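Local coordinates for cyclic dimeric GMP binding protein (Pseudomonas fluorescens, PDB 3PJV) that probably relays a cytoplasmic cyclic di-GMP signal to the periplasm, where it takes part in controlling proteolysis by LapG, at residues Leu45-Phe50 / Val70-Ile75; Asp83-Leu88 / Lys122-Ala127; Ile89-Ala94 / Phe118-Leu123; Gly95-Val100 / Ala107-Val112. All coordinates share one frame; numbering follows the deposited sequence.

Contact 1: residues Leu45-Phe50 / Val70-Ile75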
loop_
_atom_site.group_PDB
_atom_site.type_symbol
_atom_site.label_atom_id
_atom_site.label_comp_id
_atom_site.label_asym_id
_atom_site.label_seq_id
_atom_site.Cartn_x
_atom_site.Cartn_y
_atom_site.Cartn_z
ATOM N N LEU A 45 -14.301 0.443 -10.235
ATOM C CA LEU A 45 -13.811 -0.364 -9.125
ATOM C C LEU A 45 -12.373 -0.820 -9.333
ATOM O O LEU A 45 -11.595 -0.872 -8.384
ATOM C CB LEU A 45 -14.722 -1.574 -8.910
ATOM C CG LEU A 45 -16.055 -1.189 -8.269
ATOM C CD1 LEU A 45 -17.026 -2.360 -8.305
ATOM C CD2 LEU A 45 -15.838 -0.697 -6.839
ATOM N N VAL A 46 -12.016 -1.139 -10.571
ATOM C CA VAL A 46 -10.640 -1.511 -10.860
ATOM C C VAL A 46 -9.705 -0.297 -10.747
ATOM O O VAL A 46 -8.618 -0.394 -10.179
ATOM C CB VAL A 46 -10.493 -2.151 -12.246
ATOM C CG1 VAL A 46 -9.012 -2.401 -12.574
ATOM C CG2 VAL A 46 -11.288 -3.458 -12.318
ATOM N N SER A 47 -10.139 0.842 -11.280
ATOM C CA SER A 47 -9.333 2.066 -11.204
ATOM C C SER A 47 -9.063 2.481 -9.768
ATOM O O SER A 47 -7.951 2.905 -9.434
ATOM C CB SER A 47 -10.026 3.215 -11.944
ATOM O OG SER A 47 -9.938 3.030 -13.339
ATOM N N SER A 48 -10.089 2.376 -8.932
ATOM C CA SER A 48 -9.988 2.694 -7.514
ATOM C C SER A 48 -8.761 2.025 -6.907
ATOM O O SER A 48 -7.881 2.690 -6.363
ATOM C CB SER A 48 -11.260 2.242 -6.787
ATOM O OG SER A 48 -11.191 2.478 -5.392
ATOM N N ILE A 49 -8.704 0.701 -7.021
ATOM C CA ILE A 49 -7.596 -0.081 -6.485
ATOM C C ILE A 49 -6.260 0.229 -7.175
ATOM O O ILE A 49 -5.229 0.347 -6.518
ATOM C CB ILE A 49 -7.910 -1.593 -6.574
ATOM C CG1 ILE A 49 -9.249 -1.875 -5.890
ATOM C CG2 ILE A 49 -6.780 -2.436 -5.972
ATOM C CD1 ILE A 49 -9.316 -1.404 -4.448
ATOM N N PHE A 50 -6.278 0.369 -8.494
ATOM C CA PHE A 50 -5.034 0.540 -9.234
ATOM C C PHE A 50 -4.406 1.916 -9.004
ATOM O O PHE A 50 -3.196 2.075 -9.082
ATOM C CB PHE A 50 -5.258 0.347 -10.721
ATOM C CG PHE A 50 -4.001 0.429 -11.536
ATOM C CD1 PHE A 50 -3.696 1.577 -12.244
ATOM C CD2 PHE A 50 -3.120 -0.642 -11.588
ATOM C CE1 PHE A 50 -2.541 1.659 -12.994
ATOM C CE2 PHE A 50 -1.965 -0.564 -12.339
ATOM C CZ PHE A 50 -1.676 0.586 -13.041
ATOM N N VAL A 70 -11.223 -5.341 -18.702
ATOM C CA VAL A 70 -10.540 -4.107 -18.350
ATOM C C VAL A 70 -9.139 -4.452 -17.884
ATOM O O VAL A 70 -8.907 -5.507 -17.311
ATOM C CB VAL A 70 -11.296 -3.321 -17.257
ATOM C CG1 VAL A 70 -11.222 -4.047 -15.941
ATOM C CG2 VAL A 70 -10.730 -1.908 -17.123
ATOM N N GLU A 71 -8.193 -3.576 -18.165
ATOM C CA GLU A 71 -6.849 -3.773 -17.633
ATOM C C GLU A 71 -6.098 -2.471 -17.413
ATOM O O GLU A 71 -6.426 -1.431 -17.977
ATOM C CB GLU A 71 -6.032 -4.701 -18.526
ATOM C CG GLU A 71 -5.640 -4.098 -19.837
ATOM C CD GLU A 71 -4.803 -5.047 -20.670
ATOM O OE1 GLU A 71 -3.896 -5.694 -20.102
ATOM O OE2 GLU A 71 -5.063 -5.151 -21.888
ATOM N N ARG A 72 -5.082 -2.563 -16.571
ATOM C CA ARG A 72 -4.289 -1.419 -16.193
ATOM C C ARG A 72 -2.869 -1.913 -15.983
ATOM O O ARG A 72 -2.652 -2.972 -15.410
ATOM C CB ARG A 72 -4.820 -0.833 -14.883
ATOM C CG ARG A 72 -6.182 -0.133 -14.989
ATOM C CD ARG A 72 -6.063 1.159 -15.754
ATOM N NE ARG A 72 -7.277 1.973 -15.739
ATOM C CZ ARG A 72 -8.313 1.785 -16.554
ATOM N NH1 ARG A 72 -8.295 0.791 -17.438
ATOM N NH2 ARG A 72 -9.373 2.583 -16.484
ATOM N N ASN A 73 -1.901 -1.133 -16.442
ATOM C CA ASN A 73 -0.513 -1.516 -16.311
ATOM C C ASN A 73 0.300 -0.309 -15.920
ATOM O O ASN A 73 0.062 0.786 -16.429
ATOM C CB ASN A 73 0.023 -2.065 -17.640
ATOM C CG ASN A 73 -0.430 -3.475 -17.914
ATOM O OD1 ASN A 73 0.249 -4.433 -17.548
ATOM N ND2 ASN A 73 -1.577 -3.616 -18.565
ATOM N N GLY A 74 1.237 -0.495 -15.001
ATOM C CA GLY A 74 2.282 0.494 -14.787
ATOM C C GLY A 74 3.645 -0.089 -15.124
ATOM O O GLY A 74 3.762 -1.269 -15.457
ATOM N N ILE A 75 4.689 0.725 -15.039
ATOM C CA ILE A 75 6.033 0.182 -15.165
ATOM C C ILE A 75 6.298 -0.727 -13.971
ATOM O O ILE A 75 6.051 -0.340 -12.814
ATOM C CB ILE A 75 7.102 1.286 -15.234
ATOM C CG1 ILE A 75 8.399 0.794 -14.595
ATOM C CG2 ILE A 75 6.622 2.529 -14.532
ATOM C CD1 ILE A 75 9.360 1.911 -14.234
HETATM O O HOH W 1 -6.609 3.667 -13.558
#
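One face of the Phe50 ring carries Arg72 CB almost exactly over its centre, 3.5 Å from the centroid, which makes this a CH-pi contact. At the ring's edge, in its plane, lies the backbone nitrogen of Gly74, 3.7 Å from Phe50 CZ. The Arg72 guanidinium stands nearly upright to that ring, the planes 84° apart, and has water 1 at its own edge, in plane. In Phe50, chi1 of -177° sets CG anti to the backbone N, and this CG is among the ring atoms that lie against Arg72 CB. The contact thus lays the last turn of helix 39-50 over one side of strand 68-73, which pairs with strand 55-62 in a two-stranded antiparallel sheet; helix and strand axes run in nearly the same direction, 16° apart at 9.3 Å. An alanine in place of Phe50 would probably leave Arg72 CB without its aromatic floor and open a gap beside Gly74. Beyond the ring, Arg72 NH2 donates weakly to Ser47 OG at 3.2 Å, while its stronger partner is the carboxylate of Glu43, in a salt bridge. Ser47 OG is also hydrogen-bonded to the backbone of Glu43. Arg72 NE gives a hydrogen to water 1 at 2.8 Å, and Arg72 NH1 reaches back to Glu71 O, so several bonds fix the guanidinium's rotation. Farther up the helix, Val46 CG2 meets Val70 CG1 at 3.7 Å, the two side chains sliding past each other in opposite directions.

Contact 2: residues Asp83-Leu88 / Lys122-Ala127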
loop_
_atom_site.group_PDB
_atom_site.type_symbol
_atom_site.label_atom_id
_atom_site.label_comp_id
_atom_site.label_asym_id
_atom_site.label_seq_id
_atom_site.Cartn_x
_atom_site.Cartn_y
_atom_site.Cartn_z
ATOM N N ASP A 83 16.390 12.797 -5.348
ATOM C CA ASP A 83 16.037 13.478 -4.110
ATOM C C ASP A 83 15.535 14.882 -4.388
ATOM O O ASP A 83 14.576 15.344 -3.770
ATOM C CB ASP A 83 17.260 13.564 -3.195
ATOM C CG ASP A 83 17.946 12.223 -3.011
ATOM O OD1 ASP A 83 18.573 11.730 -3.978
ATOM O OD2 ASP A 83 17.864 11.663 -1.895
ATOM N N TRP A 84 16.189 15.560 -5.326
ATOM C CA TRP A 84 15.851 16.946 -5.621
ATOM C C TRP A 84 14.446 17.104 -6.208
ATOM O O TRP A 84 13.852 18.175 -6.112
ATOM C CB TRP A 84 16.902 17.595 -6.527
ATOM C CG TRP A 84 17.154 16.890 -7.821
ATOM C CD1 TRP A 84 18.213 16.075 -8.121
ATOM C CD2 TRP A 84 16.346 16.945 -9.007
ATOM N NE1 TRP A 84 18.110 15.625 -9.411
ATOM C CE2 TRP A 84 16.974 16.141 -9.978
ATOM C CE3 TRP A 84 15.153 17.596 -9.340
ATOM C CZ2 TRP A 84 16.448 15.966 -11.259
ATOM C CZ3 TRP A 84 14.631 17.417 -10.607
ATOM C CH2 TRP A 84 15.277 16.609 -11.552
ATOM N N PHE A 85 13.914 16.036 -6.802
ATOM C CA PHE A 85 12.563 16.082 -7.363
ATOM C C PHE A 85 11.509 16.101 -6.253
ATOM O O PHE A 85 10.466 16.744 -6.380
ATOM C CB PHE A 85 12.327 14.910 -8.323
ATOM C CG PHE A 85 10.957 14.913 -8.970
ATOM C CD1 PHE A 85 10.665 15.813 -9.987
ATOM C CD2 PHE A 85 9.980 14.015 -8.579
ATOM C CE1 PHE A 85 9.420 15.828 -10.586
ATOM C CE2 PHE A 85 8.725 14.010 -9.187
ATOM C CZ PHE A 85 8.449 14.926 -10.193
ATOM N N VAL A 86 11.795 15.407 -5.155
ATOM C CA VAL A 86 10.914 15.422 -3.995
ATOM C C VAL A 86 10.694 16.831 -3.463
ATOM O O VAL A 86 9.560 17.240 -3.218
ATOM C CB VAL A 86 11.454 14.532 -2.856
ATOM C CG1 VAL A 86 10.465 14.484 -1.701
ATOM C CG2 VAL A 86 11.717 13.141 -3.370
ATOM N N LYS A 87 11.788 17.571 -3.284
ATOM C CA LYS A 87 11.710 18.950 -2.818
ATOM C C LYS A 87 10.943 19.797 -3.824
ATOM O O LYS A 87 10.085 20.600 -3.451
ATOM C CB LYS A 87 13.116 19.529 -2.628
ATOM C CG LYS A 87 14.095 18.563 -1.979
ATOM C CD LYS A 87 15.497 19.164 -1.908
ATOM C CE LYS A 87 15.974 19.593 -3.285
ATOM N NZ LYS A 87 17.346 20.161 -3.265
ATOM N N LEU A 88 11.257 19.607 -5.102
ATOM C CA LEU A 88 10.602 20.339 -6.180
ATOM C C LEU A 88 9.091 20.124 -6.166
ATOM O O LEU A 88 8.322 21.085 -6.174
ATOM C CB LEU A 88 11.192 19.928 -7.534
ATOM C CG LEU A 88 10.746 20.668 -8.796
ATOM C CD1 LEU A 88 11.045 22.159 -8.694
ATOM C CD2 LEU A 88 11.428 20.068 -10.023
ATOM N N LYS A 122 5.215 7.754 -9.681
ATOM C CA LYS A 122 4.275 8.090 -10.750
ATOM C C LYS A 122 4.432 9.536 -11.234
ATOM O O LYS A 122 4.354 9.822 -12.439
ATOM C CB LYS A 122 2.842 7.818 -10.290
ATOM C CG LYS A 122 2.540 6.336 -10.169
ATOM C CD LYS A 122 1.275 6.097 -9.361
ATOM C CE LYS A 122 0.085 6.851 -9.937
ATOM N NZ LYS A 122 -1.139 6.560 -9.130
ATOM N N LEU A 123 4.659 10.451 -10.294
ATOM C CA LEU A 123 4.838 11.857 -10.638
ATOM C C LEU A 123 6.096 12.045 -11.478
ATOM O O LEU A 123 6.096 12.796 -12.452
ATOM C CB LEU A 123 4.910 12.718 -9.372
ATOM C CG LEU A 123 3.561 12.974 -8.702
ATOM C CD1 LEU A 123 3.769 13.529 -7.309
ATOM C CD2 LEU A 123 2.717 13.912 -9.553
ATOM N N TRP A 124 7.157 11.338 -11.102
ATOM C CA TRP A 124 8.408 11.364 -11.847
ATOM C C TRP A 124 8.238 10.807 -13.265
ATOM O O TRP A 124 8.691 11.429 -14.230
ATOM C CB TRP A 124 9.494 10.602 -11.079
ATOM C CG TRP A 124 10.808 10.499 -11.785
ATOM C CD1 TRP A 124 11.359 9.379 -12.332
ATOM C CD2 TRP A 124 11.747 11.561 -12.017
ATOM N NE1 TRP A 124 12.584 9.674 -12.890
ATOM C CE2 TRP A 124 12.847 11.009 -12.704
ATOM C CE3 TRP A 124 11.766 12.925 -11.701
ATOM C CZ2 TRP A 124 13.949 11.770 -13.092
ATOM C CZ3 TRP A 124 12.861 13.679 -12.086
ATOM C CH2 TRP A 124 13.935 13.099 -12.772
ATOM N N GLN A 125 7.588 9.650 -13.398
ATOM C CA GLN A 125 7.315 9.099 -14.727
ATOM C C GLN A 125 6.580 10.115 -15.603
ATOM O O GLN A 125 6.901 10.276 -16.780
ATOM C CB GLN A 125 6.522 7.797 -14.633
ATOM C CG GLN A 125 7.295 6.690 -13.953
ATOM C CD GLN A 125 6.393 5.588 -13.441
ATOM O OE1 GLN A 125 5.211 5.518 -13.798
ATOM N NE2 GLN A 125 6.941 4.719 -12.599
ATOM N N SER A 126 5.598 10.805 -15.018
ATOM C CA SER A 126 4.835 11.816 -15.744
ATOM C C SER A 126 5.708 13.012 -16.117
ATOM O O SER A 126 5.544 13.600 -17.190
ATOM C CB SER A 126 3.654 12.306 -14.909
ATOM O OG SER A 126 2.643 11.324 -14.836
ATOM N N ALA A 127 6.624 13.371 -15.220
ATOM C CA ALA A 127 7.559 14.462 -15.457
ATOM C C ALA A 127 8.494 14.172 -16.631
ATOM O O ALA A 127 8.846 15.076 -17.400
ATOM C CB ALA A 127 8.377 14.745 -14.200
#
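The helices 83-88 and 122-127 cross almost perpendicularly, at 95° with axes 11.3 Å apart, and their backbones come nearest at Phe85 and Trp124, whose CA atoms are 7.7 Å apart. Trp124 turns the edge of its six-membered ring to the face of Phe85: its CE3 stands over that face, offset toward the rim, 3.5 Å from Phe85 CG, an atom held anti to its own backbone N (chi1 -179°). The centroids are 5.0 Å apart and the planes 72° from each other, which defines an edge-to-face pair. The same indole edge also points at the face of Trp84 in an offset edge-to-face pair, with Trp124 CZ3 3.8 Å from Trp84 CH2. Trp84 has Phe85 CB over one face, offset toward the rim, a contact within the same helix. At the far end of the Phe85 ring, CE1 lies 3.9 Å from Ala127 CB, while CE2 approaches Leu123 CB at 4.0 Å. A serine in place of Phe85 would probably leave the CE3 edge of Trp124 without its aromatic face and open a gap toward Leu123 and Ala127. Trp124 also touches Thr79, Val81 and Pro82 in the loop preceding helix 83-89, and Tyr13 of the second subunit packs on Leu123. No hydrogen bond joins residues 83-88 to 122-127; three rings, Trp84, Phe85 and Trp124, make up an aromatic cluster at a near-perpendicular helix-helix crossing.

Contact 3: residues Ile89-Ala94 / Phe118-Leu123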
loop_
_atom_site.group_PDB
_atom_site.type_symbol
_atom_site.label_atom_id
_atom_site.label_comp_id
_atom_site.label_asym_id
_atom_site.label_seq_id
_atom_site.Cartn_x
_atom_site.Cartn_y
_atom_site.Cartn_z
ATOM N N ILE A 89 8.669 18.860 -6.142
ATOM C CA ILE A 89 7.247 18.533 -6.096
ATOM C C ILE A 89 6.627 18.982 -4.770
ATOM O O ILE A 89 5.530 19.522 -4.748
ATOM C CB ILE A 89 7.004 17.021 -6.346
ATOM C CG1 ILE A 89 6.244 16.820 -7.654
ATOM C CG2 ILE A 89 6.213 16.402 -5.216
ATOM C CD1 ILE A 89 6.861 17.496 -8.825
ATOM N N GLY A 90 7.341 18.770 -3.669
ATOM C CA GLY A 90 6.870 19.183 -2.359
ATOM C C GLY A 90 5.497 18.630 -2.023
ATOM O O GLY A 90 4.549 19.383 -1.805
ATOM N N LEU A 91 5.390 17.305 -1.996
ATOM C CA LEU A 91 4.152 16.631 -1.613
ATOM C C LEU A 91 3.850 16.797 -0.129
ATOM O O LEU A 91 4.721 16.595 0.717
ATOM C CB LEU A 91 4.255 15.137 -1.921
ATOM C CG LEU A 91 3.511 14.575 -3.128
ATOM C CD1 LEU A 91 3.337 13.079 -2.943
ATOM C CD2 LEU A 91 2.169 15.242 -3.281
ATOM N N GLU A 92 2.610 17.151 0.190
ATOM C CA GLU A 92 2.181 17.205 1.585
ATOM C C GLU A 92 1.959 15.791 2.109
ATOM O O GLU A 92 1.515 14.920 1.368
ATOM C CB GLU A 92 0.894 18.012 1.729
ATOM C CG GLU A 92 -0.349 17.258 1.299
ATOM C CD GLU A 92 -1.617 18.039 1.572
ATOM O OE1 GLU A 92 -2.362 17.666 2.504
ATOM O OE2 GLU A 92 -1.868 19.026 0.853
ATOM N N PRO A 93 2.262 15.568 3.398
ATOM C CA PRO A 93 2.212 14.253 4.053
ATOM C C PRO A 93 0.830 13.585 4.009
ATOM O O PRO A 93 0.754 12.359 3.995
ATOM C CB PRO A 93 2.597 14.564 5.506
ATOM C CG PRO A 93 3.302 15.878 5.452
ATOM C CD PRO A 93 2.677 16.635 4.324
ATOM N N ALA A 94 -0.232 14.384 4.000
ATOM C CA ALA A 94 -1.608 13.877 3.937
ATOM C C ALA A 94 -1.963 12.845 5.011
ATOM O O ALA A 94 -2.651 11.878 4.728
ATOM C CB ALA A 94 -1.905 13.305 2.547
ATOM N N PHE A 118 5.304 5.392 -4.029
ATOM C CA PHE A 118 4.634 5.067 -5.281
ATOM C C PHE A 118 4.087 6.323 -5.945
ATOM O O PHE A 118 4.141 6.468 -7.169
ATOM C CB PHE A 118 3.507 4.041 -5.055
ATOM C CG PHE A 118 3.990 2.723 -4.501
ATOM C CD1 PHE A 118 4.423 1.715 -5.350
ATOM C CD2 PHE A 118 4.044 2.512 -3.131
ATOM C CE1 PHE A 118 4.874 0.504 -4.839
ATOM C CE2 PHE A 118 4.504 1.307 -2.618
ATOM C CZ PHE A 118 4.914 0.304 -3.473
ATOM N N ALA A 119 3.532 7.216 -5.140
ATOM C CA ALA A 119 3.056 8.494 -5.657
ATOM C C ALA A 119 4.197 9.276 -6.335
ATOM O O ALA A 119 4.056 9.779 -7.455
ATOM C CB ALA A 119 2.443 9.307 -4.527
ATOM N N LEU A 120 5.333 9.363 -5.655
ATOM C CA LEU A 120 6.482 10.080 -6.217
ATOM C C LEU A 120 6.975 9.425 -7.502
ATOM O O LEU A 120 7.343 10.118 -8.459
ATOM C CB LEU A 120 7.606 10.176 -5.191
ATOM C CG LEU A 120 7.304 11.144 -4.046
ATOM C CD1 LEU A 120 8.217 10.888 -2.862
ATOM C CD2 LEU A 120 7.415 12.585 -4.554
ATOM N N ALA A 121 6.991 8.094 -7.526
ATOM C CA ALA A 121 7.415 7.374 -8.727
ATOM C C ALA A 121 6.525 7.727 -9.906
ATOM O O ALA A 121 7.011 7.970 -11.002
ATOM C CB ALA A 121 7.435 5.870 -8.506
ATOM N N LYS A 122 5.215 7.754 -9.681
ATOM C CA LYS A 122 4.275 8.090 -10.750
ATOM C C LYS A 122 4.432 9.536 -11.234
ATOM O O LYS A 122 4.354 9.822 -12.439
ATOM C CB LYS A 122 2.842 7.818 -10.290
ATOM C CG LYS A 122 2.540 6.336 -10.169
ATOM C CD LYS A 122 1.275 6.097 -9.361
ATOM C CE LYS A 122 0.085 6.851 -9.937
ATOM N NZ LYS A 122 -1.139 6.560 -9.130
ATOM N N LEU A 123 4.659 10.451 -10.294
ATOM C CA LEU A 123 4.838 11.857 -10.638
ATOM C C LEU A 123 6.096 12.045 -11.478
ATOM O O LEU A 123 6.096 12.796 -12.452
ATOM C CB LEU A 123 4.910 12.718 -9.372
ATOM C CG LEU A 123 3.561 12.974 -8.702
ATOM C CD1 LEU A 123 3.769 13.529 -7.309
ATOM C CD2 LEU A 123 2.717 13.912 -9.553
#
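Ala119 is the first residue of helix 118-123 to touch the other segment, its CB meeting Leu91 CD1 at 4.2 Å. One residue on, Leu120 takes part through CD2, which approaches Ile89 CG2 at 4.1 Å; the two side chains slide past each other in opposite directions. The same CD2 lies 4.4 Å from Leu91 CD1, so this methyl is shared by Ile89, at the end of its helix, and Leu91, in the loop. A turn later Leu123 brings up CD1, 4.1 Å from Ile89 CG1 and 4.3 Å from Leu91 CG. Every contact is between aliphatic carbons at 4.1 Å or more, and no hydrogen bond crosses, evidence of purely apolar packing. Across from the helix, Gly90 leaves the helical backbone with positive phi directly after Ile89, and the flanking Ile89 and Leu91 both direct CB toward the helix. The second subunit adjoins the contact: its Val14 packs on Leu91, and its Arg10 bonds to the carbonyl oxygen of Ile89. Within the chain, this buried contact holds the exit of helix 83-89, and the loop leading on to strand 96-102, against helix 117-128.

Contact 4: residues Gly95-Val100 / Ala107-Val112; sequences GGDALV and AARVEV
A beta hairpin of strands 96-102 and 105-114 brings Gly95-Val100 and Ala107-Val112 together as antiparallel neighbours. Gly96 with Val112 and Ala98 with Val110 are hydrogen-bonded pairs, each joined by two backbone bonds; Val112 N to Gly96 O measures 2.8 Å with an N-H...O angle of 169°. Between them, Asp97 and Glu111 form a non-hydrogen-bonded pair with CA atoms 4.5 Å apart. The register is broken toward the turn by a classic beta bulge: Ala107 and Ala108 both face Val100, whose O accepts from Ala107 N at 2.7 Å and from Ala108 N at 3.2 Å. Of the two faces of this hairpin, one bears Ala98, Val100, Ala108, Val110 and Val112, and there Val100 CG2 meets Val110 CG2 at 3.9 Å. The face with Asp97, Leu99, Arg109 and Glu111 is more polar. Arg109 bends at chi3 (66°) and grips Glu111 OE2 side-on, its NE at 2.8 Å and NH2 also bonded, with that oxygen 2° out of the guanidinium plane. Water 2 donates to the same Glu111 OE2 and to Asp97 OD2, bridging the strands between two acids. Leu99 CD2 lies against Arg109 CB at 3.9 Å. Residues Arg109 to Val112 also pair antiparallel with a strand of the second subunit, extending the sheet across the interface, where Arg59 of that subunit makes a salt bridge with Glu111 OE1.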
loop_
_atom_site.group_PDB
_atom_site.type_symbol
_atom_site.label_atom_id
_atom_site.label_comp_id
_atom_site.label_asym_id
_atom_site.label_seq_id
_atom_site.Cartn_x
_atom_site.Cartn_y
_atom_site.Cartn_z
ATOM N N GLY A 95 -1.518 13.061 6.242
ATOM C CA GLY A 95 -1.786 12.113 7.309
ATOM C C GLY A 95 -3.256 11.955 7.671
ATOM O O GLY A 95 -4.097 12.778 7.306
ATOM N N GLY A 96 -3.563 10.885 8.393
ATOM C CA GLY A 96 -4.902 10.674 8.924
ATOM C C GLY A 96 -4.818 10.291 10.384
ATOM O O GLY A 96 -3.811 9.755 10.820
ATOM N N ASP A 97 -5.863 10.570 11.156
ATOM C CA ASP A 97 -5.838 10.194 12.561
ATOM C C ASP A 97 -7.211 9.813 13.105
ATOM O O ASP A 97 -8.240 10.118 12.504
ATOM C CB ASP A 97 -5.206 11.300 13.415
ATOM C CG ASP A 97 -5.826 12.660 13.171
ATOM O OD1 ASP A 97 -7.067 12.781 13.267
ATOM O OD2 ASP A 97 -5.067 13.610 12.884
ATOM N N ALA A 98 -7.209 9.146 14.249
ATOM C CA ALA A 98 -8.450 8.670 14.851
ATOM C C ALA A 98 -8.286 8.576 16.363
ATOM O O ALA A 98 -7.181 8.370 16.862
ATOM C CB ALA A 98 -8.843 7.321 14.266
ATOM N N LEU A 99 -9.385 8.736 17.092
ATOM C CA LEU A 99 -9.337 8.738 18.543
ATOM C C LEU A 99 -9.684 7.374 19.114
ATOM O O LEU A 99 -10.532 6.667 18.582
ATOM C CB LEU A 99 -10.307 9.778 19.108
ATOM C CG LEU A 99 -9.988 11.230 18.747
ATOM C CD1 LEU A 99 -10.916 12.185 19.478
ATOM C CD2 LEU A 99 -8.536 11.551 19.053
ATOM N N VAL A 100 -9.002 7.015 20.196
ATOM C CA VAL A 100 -9.332 5.834 20.976
ATOM C C VAL A 100 -9.929 6.317 22.292
ATOM O O VAL A 100 -9.333 7.146 22.978
ATOM C CB VAL A 100 -8.085 4.995 21.309
ATOM C CG1 VAL A 100 -8.477 3.758 22.110
ATOM C CG2 VAL A 100 -7.319 4.616 20.037
ATOM N N ALA A 107 -8.819 8.778 25.097
ATOM C CA ALA A 107 -7.628 8.294 25.799
ATOM C C ALA A 107 -6.341 8.411 24.974
ATOM O O ALA A 107 -5.259 8.644 25.514
ATOM C CB ALA A 107 -7.837 6.852 26.243
ATOM N N ALA A 108 -6.458 8.254 23.662
ATOM C CA ALA A 108 -5.277 8.319 22.803
ATOM C C ALA A 108 -5.658 8.691 21.380
ATOM O O ALA A 108 -6.806 8.500 20.970
ATOM C CB ALA A 108 -4.550 6.973 22.825
ATOM N N ARG A 109 -4.697 9.239 20.642
ATOM C CA ARG A 109 -4.871 9.545 19.230
ATOM C C ARG A 109 -3.893 8.713 18.393
ATOM O O ARG A 109 -2.696 8.666 18.691
ATOM C CB ARG A 109 -4.647 11.035 18.959
ATOM C CG ARG A 109 -4.783 11.447 17.499
ATOM C CD ARG A 109 -4.612 12.967 17.309
ATOM N NE ARG A 109 -3.257 13.416 17.619
ATOM C CZ ARG A 109 -2.924 14.128 18.695
ATOM N NH1 ARG A 109 -3.851 14.489 19.585
ATOM N NH2 ARG A 109 -1.660 14.474 18.876
ATOM N N VAL A 110 -4.422 8.044 17.372
ATOM C CA VAL A 110 -3.610 7.282 16.423
ATOM C C VAL A 110 -3.332 8.167 15.218
ATOM O O VAL A 110 -4.264 8.684 14.596
ATOM C CB VAL A 110 -4.348 6.021 15.931
ATOM C CG1 VAL A 110 -3.481 5.253 14.937
ATOM C CG2 VAL A 110 -4.738 5.135 17.099
ATOM N N GLU A 111 -2.055 8.358 14.895
ATOM C CA GLU A 111 -1.668 9.171 13.751
ATOM C C GLU A 111 -0.969 8.304 12.711
ATOM O O GLU A 111 -0.019 7.605 13.033
ATOM C CB GLU A 111 -0.718 10.283 14.189
ATOM C CG GLU A 111 -1.291 11.143 15.309
ATOM C CD GLU A 111 -0.324 12.219 15.778
ATOM O OE1 GLU A 111 0.901 12.059 15.586
ATOM O OE2 GLU A 111 -0.801 13.228 16.333
ATOM N N VAL A 112 -1.454 8.341 11.473
ATOM C CA VAL A 112 -0.884 7.519 10.410
ATOM C C VAL A 112 -0.478 8.378 9.226
ATOM O O VAL A 112 -1.210 9.285 8.827
ATOM C CB VAL A 112 -1.888 6.450 9.907
ATOM C CG1 VAL A 112 -1.296 5.695 8.718
ATOM C CG2 VAL A 112 -2.257 5.501 11.026
HETATM O O HOH W 2 -2.560 14.334 14.222
#

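Overall arrangement
Contact 3 is the buried one and contact 1 lies at the surface, with contacts 2 and 4 partly buried. Contacts 2 and 3 share helix 117-128, with Lys122 and Leu123 in both, and their centres are 7 Å apart; the first is aromatic, the second aliphatic, and neither has a hydrogen bond across its segments. Contact 1 sets a ring face beside a guanidinium whose bond across the contact is weak. Contact 4, whose strands lie in sequence between the segments of contact 3, rests on backbone hydrogen bonds; its centre is 30 Å from that of contact 1. Contacts 2, 3 and 4 all meet the second subunit.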